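Side-chain contacts in putative ATP-dependent endonuclease of the OLD family (Thermus scotoductus, PDB 6P74), which degrades linear or supercoiled double-stranded DNA exonucleolytically from 5' to 3', nicks circular DNA, and has a DNA-stimulated ATPase activity: residues 57-61 with 62-66; 172-175 with 176-180; 185-188 with 189-193; 287-290 with 291-295; 349-352 with 353-357. All coordinates share one frame; numbering follows the deposited sequence.

All five contacts are local and follow one another in series, none nesting in or crossing another. Interaction 1 folds the loop between helix 34-45 and strand 70-76 back on itself, where it meets the second subunit. Interactions 2 and 3 lie on consecutive helices of the dimerization domain, 170-184 and 187-205; their centres are about 19 Å apart, and a salt bridge from E178 OE2 to R185 NH2 (3.1 Å) joins them. Interaction 4 returns to the ATPase core on helix 284-299, which connects the parallel strands 272-276 and 304-308. Interaction 5, about 23 Å from interaction 4 between centres, ends helix 341-355 beside helix 409-422 of the Toprim domain.

Interaction 1: residues 57-61 with 62-66; sequences IPQDF and INFDT
F64 lays one face of its ring over the backbone of P58 and Q59, while T66 covers a face of the F61 ring. Q59 CA stands 3.8 Å from the centroid of the F64 ring, 29° off its normal, a CH-pi contact. T66 CA makes the equivalent approach to F61, 3.9 Å from the ring centroid and 24° off the normal, and its methyl CG2 reaches F61 CD1 at 3.7 Å. The same methyl touches P58 CB at 3.6 Å, so one branch of T66 bridges proline and phenylalanine. It can do so because OG1 takes the place between backbone N and carbonyl carbon (chi1 80°), from where it bonds in the carbonyl plane to D65 O (2.6 Å).

Two backbone turns position this first shell. A type I turn runs from P58, which follows a cis peptide bond, to F61. F64 N then bonds to F61 O at 3.0 Å, with the donor above the carbonyl plane. Farther out, D60 is anchored by a salt bridge to R11 and a bond to R56 N.

The loop belongs to the ATPase domain. F61 rests on I70 of strand 70-76, and T66 on F101 of strand 100-109. Q59 and F64 pack on G31 of the second subunit, a residue inferred to bind ATP, and I62 leans on N9 of strand 2-10.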
# COMPACT_ATOMS: atom_id res chain seq x y z
N ILE A 57 -1.61 -10.61 6.14
CA ILE A 57 -1.03 -11.93 6.39
C ILE A 57 -1.16 -12.74 5.10
O ILE A 57 -2.29 -13.04 4.68
CB ILE A 57 -1.72 -12.66 7.55
CG1 ILE A 57 -1.53 -11.90 8.86
CG2 ILE A 57 -1.19 -14.07 7.69
CD1 ILE A 57 -2.42 -10.69 8.99
N PRO A 58 -0.05 -13.16 4.47
CA PRO A 58 1.31 -13.06 5.01
C PRO A 58 2.16 -11.88 4.53
O PRO A 58 3.32 -11.78 4.95
CB PRO A 58 1.95 -14.37 4.54
CG PRO A 58 1.15 -14.76 3.27
CD PRO A 58 -0.06 -13.87 3.18
N GLN A 59 1.59 -11.00 3.70
CA GLN A 59 2.32 -9.90 3.07
C GLN A 59 3.28 -9.16 4.00
O GLN A 59 4.34 -8.70 3.57
CB GLN A 59 1.32 -8.89 2.47
CG GLN A 59 0.61 -9.34 1.18
CD GLN A 59 -0.82 -9.84 1.42
OE1 GLN A 59 -1.11 -10.54 2.39
NE2 GLN A 59 -1.73 -9.46 0.52
N ASP A 60 2.93 -9.02 5.28
CA ASP A 60 3.69 -8.17 6.18
C ASP A 60 4.81 -8.90 6.91
O ASP A 60 5.64 -8.24 7.55
CB ASP A 60 2.75 -7.49 7.18
CG ASP A 60 1.96 -6.34 6.56
OD1 ASP A 60 2.33 -5.91 5.43
OD2 ASP A 60 0.97 -5.88 7.18
N PHE A 61 4.86 -10.22 6.84
CA PHE A 61 5.95 -10.98 7.44
C PHE A 61 7.14 -11.03 6.49
O PHE A 61 6.97 -11.07 5.27
CB PHE A 61 5.50 -12.40 7.76
CG PHE A 61 4.46 -12.49 8.82
CD1 PHE A 61 3.12 -12.27 8.52
CD2 PHE A 61 4.81 -12.80 10.12
CE1 PHE A 61 2.15 -12.36 9.50
CE2 PHE A 61 3.84 -12.90 11.12
CZ PHE A 61 2.51 -12.68 10.81
N ILE A 62 8.35 -11.06 7.06
CA ILE A 62 9.54 -11.32 6.26
C ILE A 62 9.33 -12.57 5.42
O ILE A 62 8.85 -13.59 5.92
CB ILE A 62 10.78 -11.49 7.14
CG1 ILE A 62 12.03 -11.61 6.30
CG2 ILE A 62 10.67 -12.75 7.97
CD1 ILE A 62 13.28 -11.46 7.13
N ASN A 63 9.71 -12.50 4.15
CA ASN A 63 9.63 -13.64 3.22
C ASN A 63 8.22 -14.26 3.19
O ASN A 63 8.06 -15.41 2.75
CB ASN A 63 10.65 -14.73 3.57
CG ASN A 63 12.00 -14.16 3.98
OD1 ASN A 63 12.55 -13.29 3.30
ND2 ASN A 63 12.54 -14.66 5.09
N PHE A 64 7.21 -13.51 3.62
CA PHE A 64 5.86 -14.06 3.82
C PHE A 64 5.91 -15.29 4.72
O PHE A 64 5.17 -16.26 4.52
CB PHE A 64 5.17 -14.39 2.49
CG PHE A 64 4.79 -13.17 1.64
CD1 PHE A 64 5.23 -11.89 1.95
CD2 PHE A 64 3.97 -13.34 0.51
CE1 PHE A 64 4.87 -10.80 1.15
CE2 PHE A 64 3.61 -12.25 -0.28
CZ PHE A 64 4.06 -10.98 0.04
N ASP A 65 6.79 -15.26 5.73
CA ASP A 65 7.12 -16.43 6.54
C ASP A 65 5.96 -16.90 7.42
O ASP A 65 5.38 -17.97 7.19
CB ASP A 65 8.35 -16.15 7.40
CG ASP A 65 9.11 -17.40 7.77
OD1 ASP A 65 8.47 -18.35 8.28
OD2 ASP A 65 10.33 -17.45 7.53
N THR A 66 5.63 -16.11 8.45
CA THR A 66 4.59 -16.32 9.46
C THR A 66 4.98 -17.36 10.52
O THR A 66 4.27 -17.48 11.52
CB THR A 66 3.20 -16.71 8.88
OG1 THR A 66 3.16 -18.10 8.52
CG2 THR A 66 2.85 -15.83 7.68

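Interaction 2: residues 172-175 with 176-180; sequences NFKQ and VYEQA
V176 opens the second half of an i to i+4 ladder in alpha helix 170-184, part of the dimerization domain; its N bonds to N172 O at 3.2 Å with a nearly straight N-H...O angle of 167°. Its CG2 lies 3.5 Å from N172 O, and its side chain packs on A180 of the second subunit, which places this face of the helix at the dimer interface.

Y177 meets F173 one turn back. F173 CE2 touches Y177 CB at 3.7 Å, but the rings, though near-parallel (planes at 19°), are offset so far, with centroids 6.0 Å from each other, that little of one lies over the other. Both have CG anti to the backbone N, which sends the rings out along the same flank. The hydroxyl of Y177 is taken by F221 N.

E178 lies alongside K174, and the two chains run out in parallel. CD of K174 meets CG of E178 at 3.9 Å. K174 NZ stays 4.3 Å from E178 OE1, beyond salt-bridge range, and E178 OE2 is in a salt bridge with R185.

Q179 continues the ladder, its N bonding to Q175 O at 3.1 Å with an N-H...O angle of 154°.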
# COMPACT_ATOMS: atom_id res chain seq x y z
N ASN A 172 -26.64 28.78 16.55
CA ASN A 172 -26.93 29.54 15.33
C ASN A 172 -26.46 28.77 14.10
O ASN A 172 -27.16 28.74 13.08
CB ASN A 172 -26.28 30.92 15.41
CG ASN A 172 -27.22 32.01 14.96
OD1 ASN A 172 -26.92 32.76 14.03
ND2 ASN A 172 -28.39 32.10 15.61
N PHE A 173 -25.30 28.14 14.18
CA PHE A 173 -24.78 27.43 13.02
C PHE A 173 -25.70 26.30 12.60
O PHE A 173 -25.87 26.04 11.40
CB PHE A 173 -23.38 26.89 13.29
CG PHE A 173 -22.80 26.19 12.12
CD1 PHE A 173 -22.10 26.91 11.16
CD2 PHE A 173 -22.99 24.83 11.93
CE1 PHE A 173 -21.58 26.27 10.05
CE2 PHE A 173 -22.47 24.19 10.83
CZ PHE A 173 -21.76 24.91 9.89
N LYS A 174 -26.29 25.59 13.56
CA LYS A 174 -27.19 24.49 13.23
C LYS A 174 -28.36 24.98 12.37
O LYS A 174 -28.73 24.32 11.40
CB LYS A 174 -27.70 23.82 14.50
CG LYS A 174 -29.01 23.04 14.34
CD LYS A 174 -28.79 21.64 13.77
CE LYS A 174 -28.45 20.62 14.87
NZ LYS A 174 -28.05 19.28 14.32
N GLN A 175 -28.93 26.13 12.71
CA GLN A 175 -30.12 26.57 11.98
C GLN A 175 -29.78 27.07 10.59
O GLN A 175 -30.55 26.87 9.64
CB GLN A 175 -30.87 27.64 12.77
CG GLN A 175 -32.37 27.51 12.61
CD GLN A 175 -33.10 28.85 12.55
OE1 GLN A 175 -32.53 29.90 12.88
NE2 GLN A 175 -34.36 28.81 12.14
N VAL A 176 -28.63 27.74 10.44
CA VAL A 176 -28.24 28.17 9.10
C VAL A 176 -27.80 26.97 8.27
O VAL A 176 -28.11 26.86 7.08
CB VAL A 176 -27.15 29.25 9.16
CG1 VAL A 176 -26.80 29.71 7.76
CG2 VAL A 176 -27.62 30.42 10.01
N TYR A 177 -27.08 26.03 8.90
CA TYR A 177 -26.65 24.83 8.18
C TYR A 177 -27.85 24.04 7.64
O TYR A 177 -27.89 23.71 6.45
CB TYR A 177 -25.78 23.96 9.10
CG TYR A 177 -25.49 22.61 8.50
CD1 TYR A 177 -24.46 22.45 7.56
CD2 TYR A 177 -26.25 21.50 8.84
CE1 TYR A 177 -24.20 21.23 7.00
CE2 TYR A 177 -26.00 20.27 8.28
CZ TYR A 177 -24.97 20.14 7.37
OH TYR A 177 -24.71 18.91 6.80
N GLU A 178 -28.83 23.75 8.51
CA GLU A 178 -30.03 23.04 8.06
C GLU A 178 -30.76 23.81 6.98
O GLU A 178 -31.29 23.22 6.02
CB GLU A 178 -30.97 22.79 9.24
CG GLU A 178 -30.42 21.83 10.28
CD GLU A 178 -30.05 20.48 9.69
OE1 GLU A 178 -29.11 19.84 10.22
OE2 GLU A 178 -30.69 20.06 8.70
N GLN A 179 -30.83 25.13 7.12
CA GLN A 179 -31.42 25.97 6.09
C GLN A 179 -30.76 25.74 4.74
O GLN A 179 -31.44 25.70 3.70
CB GLN A 179 -31.31 27.43 6.53
CG GLN A 179 -32.06 28.45 5.71
CD GLN A 179 -31.94 29.84 6.34
OE1 GLN A 179 -32.05 29.99 7.56
NE2 GLN A 179 -31.69 30.86 5.51
N ALA A 180 -29.44 25.58 4.72
CA ALA A 180 -28.75 25.32 3.47
C ALA A 180 -29.00 23.90 2.98
O ALA A 180 -29.17 23.67 1.78
CB ALA A 180 -27.25 25.58 3.63

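Interaction 3: residues 185-188 with 189-193; sequences RTEQ and VKQIE
T186 meets V189 at the start of helix 187-205, where T186 is the N-cap. Its OG1 accepts from V189 N at 2.9 Å, although OG1 sits too near a neighbour in the model for its exact place to be sure. The torsion (chi1 59°) puts this oxygen between the backbone N and carbonyl carbon, turned to the first turn of the helix. The adjoining T186 O receives K190 N at 3.0 Å.

The close-packed side is that of V189 and I192. Both side chains are buried and pack on the second subunit, V189 on V163 and I192 on L159, so the capped turn contributes to the dimer interface. CG1 of I192 lies 3.2 Å from Q188 O, the carbonyl that also accepts I192 N, while CG1 of V189 keeps an ordinary van der Waals distance of 4.1 Å from R185 CA.

Toward solvent the pairs are looser. E187 and Q191 run side by side, their carboxylate and amide planes 68° apart, with OE2 and NE2 3.7 Å from each other. R185 spends NH2 on salt bridges with E178 and D182, and E193 OE1 accepts from F219 N. R185 NH1 and E193 OE1 are opposite charges 4.5 Å apart, beyond salt-bridge distance. Separately, R185 CB rests 4.0 Å from K190 CG.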
# COMPACT_ATOMS: atom_id res chain seq x y z
N ARG A 185 -32.31 19.44 -0.50
CA ARG A 185 -33.13 18.25 -0.30
C ARG A 185 -34.27 18.60 -1.26
O ARG A 185 -35.28 19.22 -0.91
CB ARG A 185 -33.41 18.05 1.18
CG ARG A 185 -32.21 17.36 1.85
CD ARG A 185 -32.54 16.77 3.19
NE ARG A 185 -32.64 17.83 4.18
CZ ARG A 185 -31.75 18.01 5.15
NH1 ARG A 185 -30.72 17.18 5.27
NH2 ARG A 185 -31.91 19.02 6.00
N THR A 186 -34.09 18.14 -2.50
CA THR A 186 -35.16 17.95 -3.48
C THR A 186 -35.94 16.69 -3.12
O THR A 186 -35.47 15.86 -2.34
CB THR A 186 -34.44 17.75 -4.82
OG1 THR A 186 -33.57 16.61 -4.72
CG2 THR A 186 -33.63 18.97 -5.22
N GLU A 187 -37.14 16.54 -3.69
CA GLU A 187 -37.89 15.30 -3.51
C GLU A 187 -37.08 14.07 -3.94
O GLU A 187 -37.12 13.03 -3.28
CB GLU A 187 -39.21 15.37 -4.27
CG GLU A 187 -40.09 14.15 -4.07
CD GLU A 187 -41.43 14.26 -4.81
OE1 GLU A 187 -41.65 15.29 -5.51
OE2 GLU A 187 -42.27 13.32 -4.69
N GLN A 188 -36.36 14.16 -5.07
CA GLN A 188 -35.57 13.02 -5.52
C GLN A 188 -34.42 12.74 -4.56
O GLN A 188 -34.09 11.57 -4.30
CB GLN A 188 -35.04 13.23 -6.94
CG GLN A 188 -34.50 11.92 -7.59
CD GLN A 188 -33.52 12.14 -8.75
OE1 GLN A 188 -33.19 13.28 -9.11
NE2 GLN A 188 -33.06 11.04 -9.34
N VAL A 189 -33.80 13.79 -4.03
CA VAL A 189 -32.73 13.61 -3.06
C VAL A 189 -33.23 12.86 -1.84
O VAL A 189 -32.56 11.94 -1.34
CB VAL A 189 -32.11 14.97 -2.68
CG1 VAL A 189 -31.20 14.81 -1.47
CG2 VAL A 189 -31.33 15.55 -3.85
N LYS A 190 -34.42 13.22 -1.34
CA LYS A 190 -34.95 12.59 -0.14
C LYS A 190 -35.29 11.12 -0.38
O LYS A 190 -35.08 10.29 0.51
CB LYS A 190 -36.16 13.38 0.36
CG LYS A 190 -35.78 14.79 0.81
CD LYS A 190 -36.99 15.71 0.89
CE LYS A 190 -37.61 15.74 2.28
NZ LYS A 190 -38.73 16.72 2.35
N GLN A 191 -35.78 10.78 -1.58
CA GLN A 191 -36.05 9.37 -1.89
C GLN A 191 -34.75 8.58 -2.05
O GLN A 191 -34.70 7.41 -1.65
CB GLN A 191 -36.92 9.23 -3.14
CG GLN A 191 -38.41 9.41 -2.88
CD GLN A 191 -39.26 9.30 -4.14
OE1 GLN A 191 -39.05 8.41 -4.97
NE2 GLN A 191 -40.22 10.21 -4.30
N ILE A 192 -33.70 9.19 -2.59
CA ILE A 192 -32.41 8.52 -2.64
C ILE A 192 -31.87 8.31 -1.24
O ILE A 192 -31.36 7.24 -0.90
CB ILE A 192 -31.43 9.31 -3.51
CG1 ILE A 192 -31.94 9.35 -4.95
CG2 ILE A 192 -30.04 8.70 -3.42
CD1 ILE A 192 -31.03 10.11 -5.88
N GLU A 193 -31.99 9.33 -0.39
CA GLU A 193 -31.51 9.23 0.98
C GLU A 193 -32.29 8.18 1.77
O GLU A 193 -31.71 7.42 2.54
CB GLU A 193 -31.60 10.62 1.63
CG GLU A 193 -31.23 10.74 3.10
CD GLU A 193 -31.46 12.17 3.63
OE1 GLU A 193 -30.50 12.97 3.65
OE2 GLU A 193 -32.62 12.49 4.01

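Interaction 4: residues 287-290 with 291-295; sequences QRYF and YRLLC. With SO4 (sulfate ion), chain J.
F290 and L294 pack one turn apart on helix 284-299, the connecting helix of a beta-alpha-beta unit with strands 272-276 and 304-308 in the P-loop ATPase domain. The apolar contacts come first. L294 CD1 sits over the centre of the F290 ring, 3.8 Å from the centroid and 11° off the normal, a CH-pi contact made almost straight down. With CG of F290 anti to the backbone N (chi1 -163°), the ring leans forward along the helix to receive it. F260 of helix 246-266 meets the F290 ring edge-to-face, and L294 also touches I305. A lighter pair lies beside it, Y289 CE1 against L293 CD1 at 4.0 Å; Y289 reaches M203 of the second subunit.

The backbone bonds follow the i to i+4 pattern, as in L294 N to F290 O at 2.8 Å.

Among polar ends, Q287 is tied to L282 O and S311, and R292 forms a salt bridge with E296. R288 instead extends to a sulfate ion, probably from the crystallisation liquor. Sulfate O1 lies at the guanidinium edge, near its plane, and R288 NH2 donates to sulfate O1 at 2.8 Å with an N-H...O angle of 153°.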
# COMPACT_ATOMS: atom_id res chain seq x y z
N GLN A 287 11.06 24.40 -0.50
CA GLN A 287 11.62 23.34 0.33
C GLN A 287 12.55 23.93 1.36
O GLN A 287 12.58 23.49 2.52
CB GLN A 287 12.35 22.33 -0.54
CG GLN A 287 11.47 21.59 -1.55
CD GLN A 287 12.33 20.70 -2.44
OE1 GLN A 287 13.31 20.12 -1.99
NE2 GLN A 287 11.97 20.62 -3.72
N ARG A 288 13.30 24.96 0.97
CA ARG A 288 14.17 25.62 1.93
C ARG A 288 13.35 26.31 3.00
O ARG A 288 13.68 26.25 4.19
CB ARG A 288 15.09 26.61 1.22
CG ARG A 288 16.36 25.95 0.72
CD ARG A 288 17.33 26.92 0.01
NE ARG A 288 17.26 26.79 -1.45
CZ ARG A 288 17.98 25.93 -2.17
NH1 ARG A 288 18.88 25.12 -1.59
NH2 ARG A 288 17.81 25.89 -3.48
N TYR A 289 12.26 26.96 2.61
CA TYR A 289 11.40 27.62 3.58
C TYR A 289 10.78 26.59 4.55
O TYR A 289 10.82 26.76 5.76
CB TYR A 289 10.34 28.44 2.84
CG TYR A 289 9.39 29.17 3.73
CD1 TYR A 289 8.32 28.52 4.30
CD2 TYR A 289 9.56 30.52 4.00
CE1 TYR A 289 7.45 29.17 5.12
CE2 TYR A 289 8.68 31.20 4.83
CZ TYR A 289 7.62 30.50 5.39
OH TYR A 289 6.72 31.11 6.23
N PHE A 290 10.27 25.48 4.01
CA PHE A 290 9.66 24.45 4.84
C PHE A 290 10.67 23.84 5.82
O PHE A 290 10.40 23.72 7.03
CB PHE A 290 9.03 23.39 3.93
CG PHE A 290 8.03 22.49 4.60
CD1 PHE A 290 7.42 22.86 5.80
CD2 PHE A 290 7.69 21.27 4.03
CE1 PHE A 290 6.50 22.01 6.41
CE2 PHE A 290 6.77 20.42 4.63
CZ PHE A 290 6.18 20.79 5.82
N TYR A 291 11.85 23.46 5.32
CA TYR A 291 12.87 22.88 6.18
C TYR A 291 13.24 23.82 7.32
O TYR A 291 13.33 23.41 8.48
CB TYR A 291 14.11 22.52 5.36
CG TYR A 291 15.24 21.89 6.17
CD1 TYR A 291 15.06 20.70 6.85
CD2 TYR A 291 16.49 22.50 6.24
CE1 TYR A 291 16.09 20.12 7.60
CE2 TYR A 291 17.53 21.92 6.98
CZ TYR A 291 17.32 20.73 7.64
OH TYR A 291 18.35 20.17 8.37
N ARG A 292 13.49 25.10 7.01
CA ARG A 292 13.81 26.06 8.06
C ARG A 292 12.69 26.13 9.09
O ARG A 292 12.94 26.26 10.30
CB ARG A 292 14.05 27.43 7.45
CG ARG A 292 14.74 28.39 8.41
CD ARG A 292 14.09 29.76 8.39
NE ARG A 292 12.71 29.70 8.85
CZ ARG A 292 12.33 29.87 10.11
NH1 ARG A 292 13.24 30.12 11.05
NH2 ARG A 292 11.03 29.80 10.43
N LEU A 293 11.44 26.04 8.63
CA LEU A 293 10.30 26.09 9.52
C LEU A 293 10.25 24.86 10.41
O LEU A 293 10.00 24.96 11.62
CB LEU A 293 9.03 26.23 8.68
CG LEU A 293 7.66 26.43 9.29
CD1 LEU A 293 6.73 26.70 8.15
CD2 LEU A 293 7.25 25.18 9.99
N LEU A 294 10.47 23.68 9.83
CA LEU A 294 10.45 22.46 10.62
C LEU A 294 11.58 22.46 11.64
O LEU A 294 11.38 22.05 12.80
CB LEU A 294 10.53 21.24 9.70
CG LEU A 294 9.27 21.06 8.86
CD1 LEU A 294 9.47 20.04 7.75
CD2 LEU A 294 8.07 20.67 9.73
N CYS A 295 12.76 22.97 11.26
CA CYS A 295 13.88 23.01 12.19
C CYS A 295 13.62 23.98 13.34
O CYS A 295 14.02 23.70 14.48
CB CYS A 295 15.17 23.40 11.47
SG CYS A 295 15.83 22.16 10.36
S SO4 J . 16.77 27.77 -6.77
O1 SO4 J . 16.56 27.58 -5.34
O2 SO4 J . 17.85 28.73 -6.98
O3 SO4 J . 15.55 28.29 -7.37
O4 SO4 J . 17.10 26.49 -7.39

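Interaction 5: residues 349-352 with 353-357; sequences NVRN and RFKLG
N349 and R353 meet one helical turn apart, the amide nitrogen against the aliphatic part of the arginine: N349 ND2 lies 3.6 Å from R353 CD. N349 has CG anti to its N, which sets the amide beside that methylene. R353 starts differently, with CG anti to the carbonyl carbon, runs extended to CD and then bends at chi3 (86°). The bend turns the guanidinium off to the side, its plane 46° from that of the amide, and on to a salt bridge with E413.

R351 keeps CG and CD extended before turning at chi3, and its guanidinium is held by several partners: NH1 donates to N318 O, while NH2 forms salt bridges with D348 and E321. This multiple hold would limit rotation of the group.

These residues form the last turns of helix 341-355, in the C-terminal part of the ATPase domain, where V350 and R351 pack on L414 of helix 409-422 in the Toprim domain. The i to i+4 bonding is regular at first, R353 N to N349 O at 3.0 Å and F354 N to V350 O at 3.1 Å. It slackens at N352 O, which receives only weak bonds from K355 N (3.0 Å, at 123°) and L356 N (3.5 Å).

K355 is modelled with bends at chi2, chi3 and chi4 that curl the chain back alongside N352, but its CG sits too close to R351 O, so the exact path is doubtful. Its NZ comes to 3.6 Å from N352 OD1, a distance that speaks for proximity alone.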
# COMPACT_ATOMS: atom_id res chain seq x y z
N ASN A 349 32.86 18.77 17.70
CA ASN A 349 34.07 19.58 17.71
C ASN A 349 34.53 19.90 16.30
O ASN A 349 34.95 21.03 16.01
CB ASN A 349 35.17 18.86 18.49
CG ASN A 349 36.47 19.62 18.51
OD1 ASN A 349 36.56 20.66 19.16
ND2 ASN A 349 37.49 19.11 17.81
N VAL A 350 34.45 18.92 15.40
CA VAL A 350 34.89 19.13 14.02
C VAL A 350 33.95 20.09 13.33
O VAL A 350 34.37 20.92 12.53
CB VAL A 350 34.99 17.78 13.27
CG1 VAL A 350 35.12 18.02 11.79
CG2 VAL A 350 36.18 16.96 13.78
N ARG A 351 32.65 20.00 13.64
CA ARG A 351 31.70 20.93 13.05
C ARG A 351 31.99 22.36 13.48
O ARG A 351 31.86 23.29 12.68
CB ARG A 351 30.28 20.51 13.42
CG ARG A 351 29.23 21.54 13.04
CD ARG A 351 27.83 21.01 13.25
NE ARG A 351 27.61 20.64 14.65
CZ ARG A 351 26.64 19.83 15.07
NH1 ARG A 351 25.79 19.28 14.20
NH2 ARG A 351 26.53 19.56 16.37
N ASN A 352 32.40 22.55 14.74
CA ASN A 352 32.71 23.89 15.23
C ASN A 352 33.97 24.45 14.61
O ASN A 352 34.03 25.64 14.28
CB ASN A 352 32.85 23.88 16.76
CG ASN A 352 31.53 23.64 17.47
OD1 ASN A 352 30.44 23.89 16.94
ND2 ASN A 352 31.63 23.13 18.69
N ARG A 353 35.01 23.62 14.47
CA ARG A 353 36.24 24.09 13.84
C ARG A 353 35.96 24.53 12.41
O ARG A 353 36.59 25.47 11.91
CB ARG A 353 37.33 23.02 13.83
CG ARG A 353 37.91 22.65 15.18
CD ARG A 353 38.60 21.27 15.13
NE ARG A 353 39.99 21.33 14.70
CZ ARG A 353 40.40 21.11 13.45
NH1 ARG A 353 39.52 20.82 12.47
NH2 ARG A 353 41.71 21.17 13.17
N PHE A 354 35.02 23.87 11.74
CA PHE A 354 34.70 24.28 10.39
C PHE A 354 33.93 25.60 10.38
O PHE A 354 34.10 26.40 9.46
CB PHE A 354 33.91 23.19 9.68
CG PHE A 354 33.40 23.62 8.34
CD1 PHE A 354 34.26 23.63 7.24
CD2 PHE A 354 32.09 24.06 8.19
CE1 PHE A 354 33.81 24.05 5.99
CE2 PHE A 354 31.61 24.48 6.95
CZ PHE A 354 32.48 24.47 5.84
N LYS A 355 33.10 25.85 11.40
CA LYS A 355 32.30 27.06 11.40
C LYS A 355 33.13 28.34 11.55
O LYS A 355 32.64 29.42 11.21
CB LYS A 355 31.22 27.00 12.49
CG LYS A 355 30.34 25.74 12.45
CD LYS A 355 28.88 25.99 12.88
CE LYS A 355 28.73 27.12 13.91
NZ LYS A 355 28.83 26.70 15.35
N LEU A 356 34.38 28.26 12.02
CA LEU A 356 35.24 29.44 12.03
C LEU A 356 35.80 29.65 10.63
O LEU A 356 36.72 28.95 10.20
CB LEU A 356 36.38 29.28 13.03
CG LEU A 356 36.20 28.51 14.34
CD1 LEU A 356 37.58 28.20 14.90
CD2 LEU A 356 35.33 29.26 15.36
N GLY A 357 35.26 30.63 9.91
CA GLY A 357 35.72 30.92 8.57
C GLY A 357 35.13 30.07 7.46
O GLY A 357 35.21 30.46 6.29